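Local coordinates for glycosyl hydrolase family 61, 2 protein (Heterobasidion irregulare TC 32-1, PDB 5NNS), which cleaves cellulose oxidatively as a copper-dependent lytic polysaccharide monooxygenase of family AA9, oxidising the C1 carbon of the sugar at the broken glycosidic bond, at residues W13-V18 against A59-T64. Residues are numbered along the deposited sequence; the frame is centred on the assembly and turned at random.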
ATOM      1  N   TRP A  13       5.862   7.602  16.349  1.00 20.97           N
ATOM      2  CA  TRP A  13       6.735   7.526  15.179  1.00 21.36           C
ATOM      3  C   TRP A  13       7.377   6.140  15.064  1.00 21.24           C
ATOM      4  O   TRP A  13       7.806   5.574  16.064  1.00 20.87           O
ATOM      5  CB  TRP A  13       7.831   8.591  15.285  1.00 21.71           C
ATOM      6  CG  TRP A  13       8.742   8.668  14.099  1.00 22.35           C
ATOM      7  CD1 TRP A  13       9.946   8.026  13.931  1.00 22.37           C
ATOM      8  CD2 TRP A  13       8.527   9.438  12.913  1.00 22.67           C
ATOM      9  NE1 TRP A  13      10.487   8.352  12.707  1.00 22.77           N
ATOM     10  CE2 TRP A  13       9.640   9.222  12.065  1.00 22.90           C
ATOM     11  CE3 TRP A  13       7.504  10.295  12.484  1.00 23.37           C
ATOM     12  CZ2 TRP A  13       9.756   9.834  10.807  1.00 23.16           C
ATOM     13  CZ3 TRP A  13       7.619  10.907  11.225  1.00 23.30           C
ATOM     14  CH2 TRP A  13       8.742  10.671  10.409  1.00 23.17           C
ATOM     15  N   TYR A  14       7.441   5.612  13.842  1.00 21.25           N
ATOM     16  CA  TYR A  14       8.158   4.373  13.548  1.00 21.37           C
ATOM     17  C   TYR A  14       9.051   4.572  12.325  1.00 21.54           C
ATOM     18  O   TYR A  14       8.575   4.998  11.264  1.00 20.89           O
ATOM     19  CB  TYR A  14       7.182   3.233  13.278  1.00 21.59           C
ATOM     20  CG  TYR A  14       6.317   2.878  14.456  1.00 22.00           C
ATOM     21  CD1 TYR A  14       6.729   1.918  15.382  1.00 22.00           C
ATOM     22  CD2 TYR A  14       5.084   3.500  14.653  1.00 22.04           C
ATOM     23  CE1 TYR A  14       5.938   1.589  16.470  1.00 22.25           C
ATOM     24  CE2 TYR A  14       4.283   3.176  15.737  1.00 22.39           C
ATOM     25  CZ  TYR A  14       4.714   2.217  16.641  1.00 22.50           C
ATOM     26  OH  TYR A  14       3.927   1.892  17.718  1.00 22.55           O
ATOM     27  N   ASN A  15      10.341   4.272  12.485  1.00 21.65           N
ATOM     28  CA  ASN A  15      11.284   4.238  11.366  1.00 21.97           C
ATOM     29  C   ASN A  15      10.905   3.083  10.438  1.00 21.68           C
ATOM     30  O   ASN A  15      10.402   2.057  10.902  1.00 22.26           O
ATOM     31  CB  ASN A  15      12.732   4.064  11.853  1.00 22.62           C
ATOM     32  CG  ASN A  15      13.003   2.679  12.433  1.00 23.89           C
ATOM     33  OD1 ASN A  15      12.524   2.350  13.522  1.00 24.89           O
ATOM     34  ND2 ASN A  15      13.760   1.857  11.701  1.00 24.05           N
ATOM     35  N   GLY A  16      11.127   3.267   9.140  1.00 21.40           N
ATOM     36  CA  GLY A  16      10.948   2.203   8.145  1.00 21.50           C
ATOM     37  C   GLY A  16      12.282   1.561   7.805  1.00 21.34           C
ATOM     38  O   GLY A  16      13.312   1.902   8.391  1.00 20.93           O
ATOM     39  N   PHE A  17      12.260   0.641   6.844  1.00 21.21           N
ATOM     40  CA  PHE A  17      13.482   0.040   6.315  1.00 21.26           C
ATOM     41  C   PHE A  17      14.233   1.076   5.481  1.00 21.41           C
ATOM     42  O   PHE A  17      13.611   1.929   4.855  1.00 21.87           O
ATOM     43  CB  PHE A  17      13.154  -1.191   5.459  1.00 20.91           C
ATOM     44  CG  PHE A  17      14.357  -2.010   5.099  1.00 20.76           C
ATOM     45  CD1 PHE A  17      14.866  -2.946   5.994  1.00 20.69           C
ATOM     46  CD2 PHE A  17      14.997  -1.834   3.881  1.00 20.63           C
ATOM     47  CE1 PHE A  17      15.983  -3.692   5.677  1.00 20.66           C
ATOM     48  CE2 PHE A  17      16.114  -2.586   3.553  1.00 20.78           C
ATOM     49  CZ  PHE A  17      16.611  -3.514   4.457  1.00 20.57           C
ATOM     50  N   VAL A  18      15.564   1.003   5.494  1.00 21.51           N
ATOM     51  CA  VAL A  18      16.419   1.865   4.670  1.00 21.70           C
ATOM     52  C   VAL A  18      16.877   1.059   3.442  1.00 21.90           C
ATOM     53  O   VAL A  18      17.709   0.159   3.574  1.00 21.45           O
ATOM     54  CB  VAL A  18      17.651   2.397   5.448  1.00 21.76           C
ATOM     55  CG1 VAL A  18      18.536   3.255   4.548  1.00 21.66           C
ATOM     56  CG2 VAL A  18      17.210   3.193   6.671  1.00 21.81           C
ATOM     57  N   ALA A  59      14.942  -8.969  14.634  1.00 27.99           N
ATOM     58  CA  ALA A  59      14.904  -7.502  14.518  1.00 28.47           C
ATOM     59  C   ALA A  59      13.558  -6.944  14.012  1.00 28.40           C
ATOM     60  O   ALA A  59      13.362  -5.723  14.010  1.00 28.27           O
ATOM     61  CB  ALA A  59      16.040  -7.013  13.626  1.00 28.60           C
ATOM     62  N   GLN A  60      12.641  -7.821  13.590  1.00 27.80           N
ATOM     63  CA  GLN A  60      11.339  -7.403  13.069  1.00 26.94           C
ATOM     64  C   GLN A  60      10.453  -6.895  14.198  1.00 26.82           C
ATOM     65  O   GLN A  60      10.224  -7.610  15.172  1.00 26.95           O
ATOM     66  CB  GLN A  60      10.645  -8.577  12.365  1.00 26.44           C
ATOM     67  CG  GLN A  60       9.353  -8.223  11.628  1.00 26.73           C
ATOM     68  CD  GLN A  60       9.574  -7.268  10.468  1.00 26.16           C
ATOM     69  OE1 GLN A  60      10.420  -7.507   9.614  1.00 26.23           O
ATOM     70  NE2 GLN A  60       8.810  -6.185  10.436  1.00 25.93           N
ATOM     71  N   LYS A  61       9.961  -5.664  14.061  1.00 26.46           N
ATOM     72  CA  LYS A  61       9.025  -5.079  15.022  1.00 26.51           C
ATOM     73  C   LYS A  61       7.589  -5.153  14.490  1.00 25.46           C
ATOM     74  O   LYS A  61       7.372  -5.463  13.317  1.00 24.82           O
ATOM     75  CB  LYS A  61       9.397  -3.622  15.318  1.00 27.75           C
ATOM     76  CG  LYS A  61      10.863  -3.375  15.689  1.00 28.73           C
ATOM     77  CD  LYS A  61      11.002  -2.185  16.645  1.00 29.99           C
ATOM     78  CE  LYS A  61      12.370  -1.509  16.595  1.00 30.82           C
ATOM     79  NZ  LYS A  61      12.463  -0.411  15.582  1.00 31.49           N
ATOM     80  N   SER A  62       6.624  -4.901  15.376  1.00 25.01           N
ATOM     81  CA  SER A  62       5.209  -4.696  15.017  1.00 24.95           C
ATOM     82  C   SER A  62       4.654  -3.499  15.803  1.00 24.69           C
ATOM     83  O   SER A  62       4.987  -3.320  16.971  1.00 25.16           O
ATOM     84  CB  SER A  62       4.360  -5.937  15.332  1.00 24.82           C
ATOM     85  OG  SER A  62       4.701  -7.049  14.521  1.00 24.97           O
ATOM     86  N   ALA A  63       3.806  -2.690  15.167  1.00 24.20           N
ATOM     87  CA  ALA A  63       3.188  -1.538  15.826  1.00 23.35           C
ATOM     88  C   ALA A  63       1.850  -1.952  16.411  1.00 22.90           C
ATOM     89  O   ALA A  63       0.978  -2.427  15.685  1.00 21.33           O
ATOM     90  CB  ALA A  63       2.997  -0.401  14.840  1.00 23.39           C
ATOM     91  N   THR A  64       1.691  -1.785  17.723  1.00 22.87           N
ATOM     92  CA  THR A  64       0.410  -2.047  18.378  1.00 22.85           C
ATOM     93  C   THR A  64      -0.461  -0.802  18.296  1.00 22.53           C
ATOM     94  O   THR A  64      -0.033   0.279  18.700  1.00 22.42           O
ATOM     95  CB  THR A  64       0.590  -2.471  19.844  1.00 22.89           C
ATOM     96  OG1 THR A  64       1.505  -3.570  19.901  1.00 23.11           O
ATOM     97  CG2 THR A  64      -0.745  -2.896  20.453  1.00 23.04           C
TER
HETATM   98  O   HOH W   1       1.529   2.632  17.573  1.00 23.03           O
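Tyr-14 lays one face of its ring over the methyl of Ala-63. The evidence for a CH-pi contact is that Ala-63 CB stands 3.9 Å from the Tyr-14 ring centroid and 24° off the ring normal. The methyl is displaced toward the phenol end, its closest ring atom being Tyr-14 CZ at 3.6 Å from Ala-63 CB. With CG anti to the carbonyl carbon (chi1 -63°), the ring reaches from strand 12-15 toward strand 63-66. At its edge, in the ring plane, a water accepts from Tyr-14 OH at 2.5 Å and donates to Thr-64 O at 3.0 Å, so the hydroxyl is linked through the water to strand 63-66. A leucine in its place, without ring or hydroxyl, would probably leave the Ala-63 methyl without the face it packs against and the water at Thr-64 O without its second partner. Next along the chain, Asn-15 crosses Lys-61 at about a right angle; Asn-15 OD1 lies 3.4 Å from Lys-61 NZ, but the poor angle rules out a hydrogen bond. The Asn-15 amide is held through ND2, which donates to Ser-27 O and, weakly, to Gly-16 O; Lys-61 NZ also reaches Ser-27 O weakly. The contact is surface packing between the two sheets of the AA9 beta-sandwich: strand 12-15 borders 4-9 at one sheet's margin, while 63-66 runs parallel to 165-176 at the other's, and Leu-9 of strand 4-9 touches both Tyr-14 and Ala-63.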